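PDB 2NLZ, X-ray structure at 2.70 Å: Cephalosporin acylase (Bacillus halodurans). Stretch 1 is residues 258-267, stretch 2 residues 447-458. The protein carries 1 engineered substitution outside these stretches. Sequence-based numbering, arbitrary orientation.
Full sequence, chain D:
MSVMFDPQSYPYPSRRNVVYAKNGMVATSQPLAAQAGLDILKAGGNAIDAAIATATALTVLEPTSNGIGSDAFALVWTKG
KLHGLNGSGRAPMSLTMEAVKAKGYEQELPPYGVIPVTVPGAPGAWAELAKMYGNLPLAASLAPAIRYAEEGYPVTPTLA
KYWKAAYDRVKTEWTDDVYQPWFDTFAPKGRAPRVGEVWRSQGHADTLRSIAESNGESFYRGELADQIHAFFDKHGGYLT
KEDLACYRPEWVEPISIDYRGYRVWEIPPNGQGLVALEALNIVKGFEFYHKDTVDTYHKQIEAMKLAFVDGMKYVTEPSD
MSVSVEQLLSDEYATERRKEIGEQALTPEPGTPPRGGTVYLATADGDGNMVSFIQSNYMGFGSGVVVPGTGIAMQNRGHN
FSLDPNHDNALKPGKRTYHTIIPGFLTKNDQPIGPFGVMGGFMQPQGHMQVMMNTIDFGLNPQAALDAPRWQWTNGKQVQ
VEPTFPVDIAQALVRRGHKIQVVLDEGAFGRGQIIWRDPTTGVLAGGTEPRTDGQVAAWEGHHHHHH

Stretch 1 (258-267) DYRGYRVWEI
Stretch 2 (447-458) GHMQVMMNTIDF

A hairpin packed on a helix often divides its contact into an apolar middle and polar ends, and cephalosporin acylase offers a compact example. Strand 258-259 passes through a type I' turn, Tyr259 to Tyr262, into strand 262-266; Arg260 (phi/psi 57/45) and Gly261 (101/-34) occupy its corners. The turn is closed by Tyr259 N to Tyr262 O (2.8 Å) and Tyr262 N to Tyr259 O (3.3 Å), while Gly261 N donates to Asp258 OD1 at 3.2 Å.

Strand 262-266 runs nearly antiparallel to helix 447-457, at 166° with axes 10.9 Å apart at closest approach. The register pairs Arg260 with Ile456 (CA to CA 7.5 Å) and Val264 with Met452 (CA to CA 7.9 Å). The helix carries regular i to i-4 bonds until a wider pi-type turn at 453-457, where Phe458 N reaches Met453 O weakly at 3.0 Å. Thr455 OG1 (chi1 m) satisfies itself on Val451 O at 2.8 Å.

Ile456 (chi1 m, chi2 146°) fills the middle. Its CG1 lies over one face of the Tyr262 ring (chi1 m), 3.9 Å from the centroid, a CH-pi contact; its CG2 meets the edge of Tyr259 at CD2, 3.7 Å away. Farther along, Val264 CG1 (chi1 t) rests 3.9 Å from Met452 CG (m, m).

Polar groups are paired at both ends. Asp457 (chi1 m) uses both carboxylate oxygens: OD2 accepts a very short 2.5 Å bond from Tyr259 OH (chi1 t), and OD1 forms a salt bridge with Arg260 NE at 2.7 Å, whose hydrogen bond is weak because its angle is 120°. Arg260 NH2 also donates to Tyr259 OH at 3.2 Å; NH1 and NH2 are satisfied elsewhere in the structure. At the other end, His448 ND1 (chi1 m) donates to Glu266 OE2 (m, m) at 2.6 Å and 159°, the oxygen lying near the imidazole plane.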

ATOM      1  N   ASP D 258     -29.753 -16.883 -15.158  1.00 41.16           N
ATOM      2  CA  ASP D 258     -29.959 -16.834 -13.719  1.00 35.77           C
ATOM      3  C   ASP D 258     -28.603 -16.955 -13.059  1.00 34.57           C
ATOM      4  O   ASP D 258     -27.967 -18.000 -13.148  1.00 32.14           O
ATOM      5  CB  ASP D 258     -30.878 -17.952 -13.235  1.00 40.24           C
ATOM      6  CG  ASP D 258     -31.240 -17.813 -11.761  1.00 42.16           C
ATOM      7  OD1 ASP D 258     -30.380 -18.082 -10.887  1.00 36.79           O
ATOM      8  OD2 ASP D 258     -32.397 -17.444 -11.474  1.00 50.75           O
ATOM      9  N   TYR D 259     -28.150 -15.876 -12.426  1.00 35.06           N
ATOM     10  CA  TYR D 259     -26.900 -15.917 -11.669  1.00 30.54           C
ATOM     11  C   TYR D 259     -27.164 -15.757 -10.172  1.00 30.08           C
ATOM     12  O   TYR D 259     -27.235 -14.637  -9.641  1.00 27.10           O
ATOM     13  CB  TYR D 259     -25.872 -14.893 -12.179  1.00 25.60           C
ATOM     14  CG  TYR D 259     -24.486 -15.159 -11.642  1.00 28.88           C
ATOM     15  CD1 TYR D 259     -23.698 -16.166 -12.185  1.00 25.18           C
ATOM     16  CD2 TYR D 259     -23.976 -14.425 -10.570  1.00 33.18           C
ATOM     17  CE1 TYR D 259     -22.437 -16.437 -11.685  1.00 30.22           C
ATOM     18  CE2 TYR D 259     -22.720 -14.685 -10.061  1.00 30.41           C
ATOM     19  CZ  TYR D 259     -21.948 -15.695 -10.623  1.00 32.48           C
ATOM     20  OH  TYR D 259     -20.684 -15.976 -10.131  1.00 23.73           O
ATOM     21  N   ARG D 260     -27.312 -16.909  -9.513  1.00 36.34           N
ATOM     22  CA  ARG D 260     -27.493 -17.007  -8.063  1.00 36.71           C
ATOM     23  C   ARG D 260     -28.699 -16.216  -7.578  1.00 37.27           C
ATOM     24  O   ARG D 260     -28.619 -15.498  -6.575  1.00 34.53           O
ATOM     25  CB  ARG D 260     -26.213 -16.591  -7.324  1.00 35.64           C
ATOM     26  CG  ARG D 260     -24.963 -17.022  -8.056  1.00 38.79           C
ATOM     27  CD  ARG D 260     -23.806 -17.204  -7.141  1.00 38.16           C
ATOM     28  NE  ARG D 260     -22.583 -17.474  -7.891  1.00 38.79           N
ATOM     29  CZ  ARG D 260     -22.140 -18.691  -8.180  1.00 42.15           C
ATOM     30  NH1 ARG D 260     -22.823 -19.757  -7.785  1.00 36.15           N
ATOM     31  NH2 ARG D 260     -21.013 -18.842  -8.863  1.00 45.42           N
ATOM     32  N   GLY D 261     -29.808 -16.358  -8.310  1.00 38.47           N
ATOM     33  CA  GLY D 261     -31.084 -15.720  -7.961  1.00 41.94           C
ATOM     34  C   GLY D 261     -31.393 -14.469  -8.761  1.00 43.31           C
ATOM     35  O   GLY D 261     -32.564 -14.170  -9.049  1.00 40.09           O
ATOM     36  N   TYR D 262     -30.333 -13.733  -9.098  1.00 35.95           N
ATOM     37  CA  TYR D 262     -30.421 -12.545  -9.934  1.00 34.08           C
ATOM     38  C   TYR D 262     -30.514 -12.966 -11.399  1.00 35.29           C
ATOM     39  O   TYR D 262     -30.205 -14.111 -11.749  1.00 36.15           O
ATOM     40  CB  TYR D 262     -29.178 -11.665  -9.740  1.00 34.99           C
ATOM     41  CG  TYR D 262     -29.055 -11.017  -8.371  1.00 33.45           C
ATOM     42  CD1 TYR D 262     -29.421  -9.687  -8.181  1.00 33.24           C
ATOM     43  CD2 TYR D 262     -28.563 -11.734  -7.273  1.00 37.93           C
ATOM     44  CE1 TYR D 262     -29.311  -9.086  -6.936  1.00 41.91           C
ATOM     45  CE2 TYR D 262     -28.447 -11.141  -6.019  1.00 33.52           C
ATOM     46  CZ  TYR D 262     -28.825  -9.815  -5.861  1.00 38.60           C
ATOM     47  OH  TYR D 262     -28.721  -9.204  -4.635  1.00 40.70           O
ATOM     48  N   ARG D 263     -30.947 -12.044 -12.251  1.00 33.75           N
ATOM     49  CA  ARG D 263     -30.859 -12.246 -13.690  1.00 32.67           C
ATOM     50  C   ARG D 263     -30.002 -11.163 -14.340  1.00 31.81           C
ATOM     51  O   ARG D 263     -30.242  -9.962 -14.160  1.00 28.59           O
ATOM     52  CB  ARG D 263     -32.244 -12.333 -14.336  1.00 35.97           C
ATOM     53  CG  ARG D 263     -33.052 -13.543 -13.887  1.00 49.67           C
ATOM     54  CD  ARG D 263     -34.075 -13.958 -14.936  1.00 56.84           C
ATOM     55  NE  ARG D 263     -33.478 -14.705 -16.044  1.00 65.19           N
ATOM     56  CZ  ARG D 263     -33.360 -16.029 -16.085  1.00 65.63           C
ATOM     57  NH1 ARG D 263     -33.792 -16.770 -15.076  1.00 69.97           N
ATOM     58  NH2 ARG D 263     -32.808 -16.618 -17.134  1.00 59.20           N
ATOM     59  N   VAL D 264     -28.993 -11.608 -15.083  1.00 29.80           N
ATOM     60  CA  VAL D 264     -28.070 -10.720 -15.782  1.00 24.06           C
ATOM     61  C   VAL D 264     -28.516 -10.559 -17.238  1.00 25.97           C
ATOM     62  O   VAL D 264     -28.567 -11.532 -17.990  1.00 28.62           O
ATOM     63  CB  VAL D 264     -26.633 -11.267 -15.732  1.00 18.29           C
ATOM     64  CG1 VAL D 264     -25.666 -10.266 -16.313  1.00 20.47           C
ATOM     65  CG2 VAL D 264     -26.249 -11.586 -14.315  1.00  4.59           C
ATOM     66  N   TRP D 265     -28.834  -9.327 -17.629  1.00 25.62           N
ATOM     67  CA  TRP D 265     -29.373  -9.072 -18.960  1.00 27.24           C
ATOM     68  C   TRP D 265     -28.358  -8.448 -19.915  1.00 28.68           C
ATOM     69  O   TRP D 265     -27.562  -7.588 -19.524  1.00 36.71           O
ATOM     70  CB  TRP D 265     -30.598  -8.175 -18.870  1.00 26.10           C
ATOM     71  CG  TRP D 265     -31.700  -8.778 -18.094  1.00 30.76           C
ATOM     72  CD1 TRP D 265     -31.912  -8.665 -16.757  1.00 30.98           C
ATOM     73  CD2 TRP D 265     -32.767  -9.590 -18.606  1.00 41.85           C
ATOM     74  NE1 TRP D 265     -33.047  -9.357 -16.396  1.00 31.51           N
ATOM     75  CE2 TRP D 265     -33.590  -9.936 -17.511  1.00 40.53           C
ATOM     76  CE3 TRP D 265     -33.109 -10.057 -19.883  1.00 40.31           C
ATOM     77  CZ2 TRP D 265     -34.736 -10.733 -17.649  1.00 34.14           C
ATOM     78  CZ3 TRP D 265     -34.244 -10.854 -20.019  1.00 40.25           C
ATOM     79  CH2 TRP D 265     -35.044 -11.182 -18.903  1.00 35.07           C
ATOM     80  N   GLU D 266     -28.393  -8.906 -21.164  1.00 24.91           N
ATOM     81  CA  GLU D 266     -27.623  -8.308 -22.230  1.00 26.93           C
ATOM     82  C   GLU D 266     -28.516  -8.185 -23.475  1.00 31.15           C
ATOM     83  O   GLU D 266     -29.545  -8.866 -23.584  1.00 37.50           O
ATOM     84  CB  GLU D 266     -26.410  -9.187 -22.565  1.00 27.91           C
ATOM     85  CG  GLU D 266     -25.418  -9.432 -21.431  1.00 29.21           C
ATOM     86  CD  GLU D 266     -24.469  -8.268 -21.168  1.00 34.83           C
ATOM     87  OE1 GLU D 266     -24.316  -7.384 -22.047  1.00 31.85           O
ATOM     88  OE2 GLU D 266     -23.863  -8.251 -20.072  1.00 23.52           O
ATOM     89  N   ILE D 267     -28.129  -7.313 -24.401  1.00 25.07           N
ATOM     90  CA  ILE D 267     -28.672  -7.312 -25.755  1.00 25.30           C
ATOM     91  C   ILE D 267     -28.257  -8.620 -26.439  1.00 36.10           C
ATOM     92  O   ILE D 267     -27.104  -9.044 -26.306  1.00 33.82           O
ATOM     93  CB  ILE D 267     -28.112  -6.116 -26.562  1.00 22.89           C
ATOM     94  CG1 ILE D 267     -28.556  -4.778 -25.945  1.00 27.78           C
ATOM     95  CG2 ILE D 267     -28.471  -6.222 -28.055  1.00 22.29           C
ATOM     96  CD1 ILE D 267     -30.066  -4.595 -25.792  1.00 22.14           C
ATOM     97  N   GLY D 447     -15.323  -7.117 -18.185  1.00 17.51           N
ATOM     98  CA  GLY D 447     -15.750  -6.112 -17.207  1.00 22.60           C
ATOM     99  C   GLY D 447     -17.153  -6.344 -16.666  1.00 19.31           C
ATOM    100  O   GLY D 447     -17.433  -6.076 -15.496  1.00 22.05           O
ATOM    101  N   HIS D 448     -18.031  -6.842 -17.529  1.00 19.91           N
ATOM    102  CA  HIS D 448     -19.368  -7.253 -17.123  1.00 16.78           C
ATOM    103  C   HIS D 448     -19.295  -8.438 -16.150  1.00 24.04           C
ATOM    104  O   HIS D 448     -20.014  -8.473 -15.148  1.00 22.26           O
ATOM    105  CB  HIS D 448     -20.205  -7.630 -18.346  1.00 16.37           C
ATOM    106  CG  HIS D 448     -20.801  -6.459 -19.061  1.00 22.46           C
ATOM    107  ND1 HIS D 448     -22.043  -6.507 -19.652  1.00 24.12           N
ATOM    108  CD2 HIS D 448     -20.334  -5.205 -19.274  1.00 20.83           C
ATOM    109  CE1 HIS D 448     -22.314  -5.337 -20.202  1.00 24.25           C
ATOM    110  NE2 HIS D 448     -21.290  -4.531 -19.995  1.00 20.32           N
ATOM    111  N   MET D 449     -18.422  -9.402 -16.431  1.00 19.66           N
ATOM    112  CA  MET D 449     -18.298 -10.551 -15.543  1.00 23.31           C
ATOM    113  C   MET D 449     -17.764 -10.115 -14.192  1.00 23.99           C
ATOM    114  O   MET D 449     -18.224 -10.601 -13.155  1.00 18.28           O
ATOM    115  CB  MET D 449     -17.397 -11.644 -16.127  1.00 16.88           C
ATOM    116  CG  MET D 449     -17.585 -12.985 -15.421  1.00 17.88           C
ATOM    117  SD  MET D 449     -16.485 -14.374 -15.834  1.00 31.70           S
ATOM    118  CE  MET D 449     -14.927 -13.591 -15.590  1.00 38.38           C
ATOM    119  N   GLN D 450     -16.806  -9.187 -14.207  1.00 21.89           N
ATOM    120  CA  GLN D 450     -16.195  -8.736 -12.960  1.00 23.07           C
ATOM    121  C   GLN D 450     -17.168  -7.949 -12.088  1.00 24.77           C
ATOM    122  O   GLN D 450     -17.328  -8.305 -10.922  1.00 24.90           O
ATOM    123  CB  GLN D 450     -14.862  -8.019 -13.189  1.00 15.53           C
ATOM    124  CG  GLN D 450     -13.753  -8.989 -13.603  1.00 14.27           C
ATOM    125  CD  GLN D 450     -12.538  -8.298 -14.214  1.00 23.27           C
ATOM    126  OE1 GLN D 450     -11.715  -7.727 -13.503  1.00 24.68           O
ATOM    127  NE2 GLN D 450     -12.407  -8.376 -15.532  1.00  5.20           N
ATOM    128  N   VAL D 451     -17.863  -6.945 -12.645  1.00 20.70           N
ATOM    129  CA  VAL D 451     -18.819  -6.177 -11.825  1.00 21.97           C
ATOM    130  C   VAL D 451     -19.967  -7.051 -11.325  1.00 24.63           C
ATOM    131  O   VAL D 451     -20.446  -6.854 -10.206  1.00 21.94           O
ATOM    132  CB  VAL D 451     -19.387  -4.870 -12.486  1.00 12.78           C
ATOM    133  CG1 VAL D 451     -18.278  -3.966 -12.983  1.00 13.34           C
ATOM    134  CG2 VAL D 451     -20.354  -5.185 -13.596  1.00 31.67           C
ATOM    135  N   MET D 452     -20.385  -8.027 -12.136  1.00 21.02           N
ATOM    136  CA  MET D 452     -21.475  -8.921 -11.729  1.00 25.38           C
ATOM    137  C   MET D 452     -21.075  -9.800 -10.552  1.00 24.52           C
ATOM    138  O   MET D 452     -21.840  -9.965  -9.593  1.00 26.56           O
ATOM    139  CB  MET D 452     -22.018  -9.760 -12.900  1.00 17.66           C
ATOM    140  CG  MET D 452     -23.000  -9.014 -13.832  1.00 15.02           C
ATOM    141  SD  MET D 452     -24.394  -8.249 -12.969  1.00 24.42           S
ATOM    142  CE  MET D 452     -23.811  -6.591 -12.601  1.00 15.19           C
ATOM    143  N   MET D 453     -19.864 -10.338 -10.606  1.00 21.81           N
ATOM    144  CA  MET D 453     -19.367 -11.149  -9.500  1.00 24.44           C
ATOM    145  C   MET D 453     -19.019 -10.299  -8.277  1.00 25.59           C
ATOM    146  O   MET D 453     -19.260 -10.711  -7.145  1.00 23.18           O
ATOM    147  CB  MET D 453     -18.183 -11.980  -9.947  1.00 20.09           C
ATOM    148  CG  MET D 453     -18.583 -13.053 -10.895  1.00 23.58           C
ATOM    149  SD  MET D 453     -17.384 -14.362 -10.834  1.00 34.23           S
ATOM    150  CE  MET D 453     -16.812 -14.274 -12.493  1.00 27.08           C
ATOM    151  N   ASN D 454     -18.481  -9.104  -8.511  1.00 21.93           N
ATOM    152  CA  ASN D 454     -18.239  -8.145  -7.434  1.00 21.11           C
ATOM    153  C   ASN D 454     -19.528  -7.766  -6.718  1.00 20.39           C
ATOM    154  O   ASN D 454     -19.533  -7.518  -5.518  1.00 17.52           O
ATOM    155  CB  ASN D 454     -17.553  -6.885  -7.971  1.00 18.60           C
ATOM    156  CG  ASN D 454     -16.128  -7.143  -8.443  1.00 27.22           C
ATOM    157  OD1 ASN D 454     -15.564  -8.213  -8.216  1.00 22.22           O
ATOM    158  ND2 ASN D 454     -15.545  -6.158  -9.126  1.00 13.26           N
ATOM    159  N   THR D 455     -20.625  -7.725  -7.460  1.00 23.10           N
ATOM    160  CA  THR D 455     -21.904  -7.333  -6.894  1.00 25.42           C
ATOM    161  C   THR D 455     -22.653  -8.495  -6.254  1.00 26.08           C
ATOM    162  O   THR D 455     -23.000  -8.443  -5.068  1.00 33.28           O
ATOM    163  CB  THR D 455     -22.775  -6.633  -7.942  1.00 22.32           C
ATOM    164  OG1 THR D 455     -22.061  -5.493  -8.428  1.00 17.12           O
ATOM    165  CG2 THR D 455     -24.070  -6.148  -7.330  1.00 25.84           C
ATOM    166  N   ILE D 456     -22.871  -9.549  -7.031  1.00 22.84           N
ATOM    167  CA  ILE D 456     -23.674 -10.685  -6.575  1.00 21.27           C
ATOM    168  C   ILE D 456     -22.897 -11.593  -5.618  1.00 24.06           C
ATOM    169  O   ILE D 456     -23.341 -11.866  -4.498  1.00 24.47           O
ATOM    170  CB  ILE D 456     -24.263 -11.476  -7.774  1.00 18.48           C
ATOM    171  CG1 ILE D 456     -25.284 -10.609  -8.531  1.00 18.48           C
ATOM    172  CG2 ILE D 456     -24.864 -12.799  -7.316  1.00 22.17           C
ATOM    173  CD1 ILE D 456     -25.320 -10.860 -10.035  1.00 23.21           C
ATOM    174  N   ASP D 457     -21.727 -12.039  -6.049  1.00 27.97           N
ATOM    175  CA  ASP D 457     -20.928 -12.966  -5.255  1.00 27.80           C
ATOM    176  C   ASP D 457     -20.253 -12.330  -4.063  1.00 27.19           C
ATOM    177  O   ASP D 457     -20.131 -12.950  -3.016  1.00 18.73           O
ATOM    178  CB  ASP D 457     -19.861 -13.617  -6.118  1.00 23.38           C
ATOM    179  CG  ASP D 457     -20.448 -14.485  -7.182  1.00 35.50           C
ATOM    180  OD1 ASP D 457     -21.383 -15.248  -6.861  1.00 33.84           O
ATOM    181  OD2 ASP D 457     -19.968 -14.402  -8.330  1.00 32.23           O
ATOM    182  N   PHE D 458     -19.792 -11.098  -4.218  1.00 28.49           N
ATOM    183  CA  PHE D 458     -18.898 -10.555  -3.208  1.00 27.13           C
ATOM    184  C   PHE D 458     -19.426  -9.326  -2.466  1.00 25.55           C
ATOM    185  O   PHE D 458     -18.753  -8.803  -1.569  1.00 29.96           O
ATOM    186  CB  PHE D 458     -17.512 -10.338  -3.811  1.00 27.02           C
ATOM    187  CG  PHE D 458     -17.002 -11.532  -4.574  1.00 26.63           C
ATOM    188  CD1 PHE D 458     -17.009 -12.804  -4.002  1.00 25.23           C
ATOM    189  CD2 PHE D 458     -16.514 -11.391  -5.857  1.00 32.79           C
ATOM    190  CE1 PHE D 458     -16.550 -13.910  -4.700  1.00 16.42           C
ATOM    191  CE2 PHE D 458     -16.041 -12.501  -6.562  1.00 35.87           C
ATOM    192  CZ  PHE D 458     -16.060 -13.759  -5.974  1.00 17.53           C
TER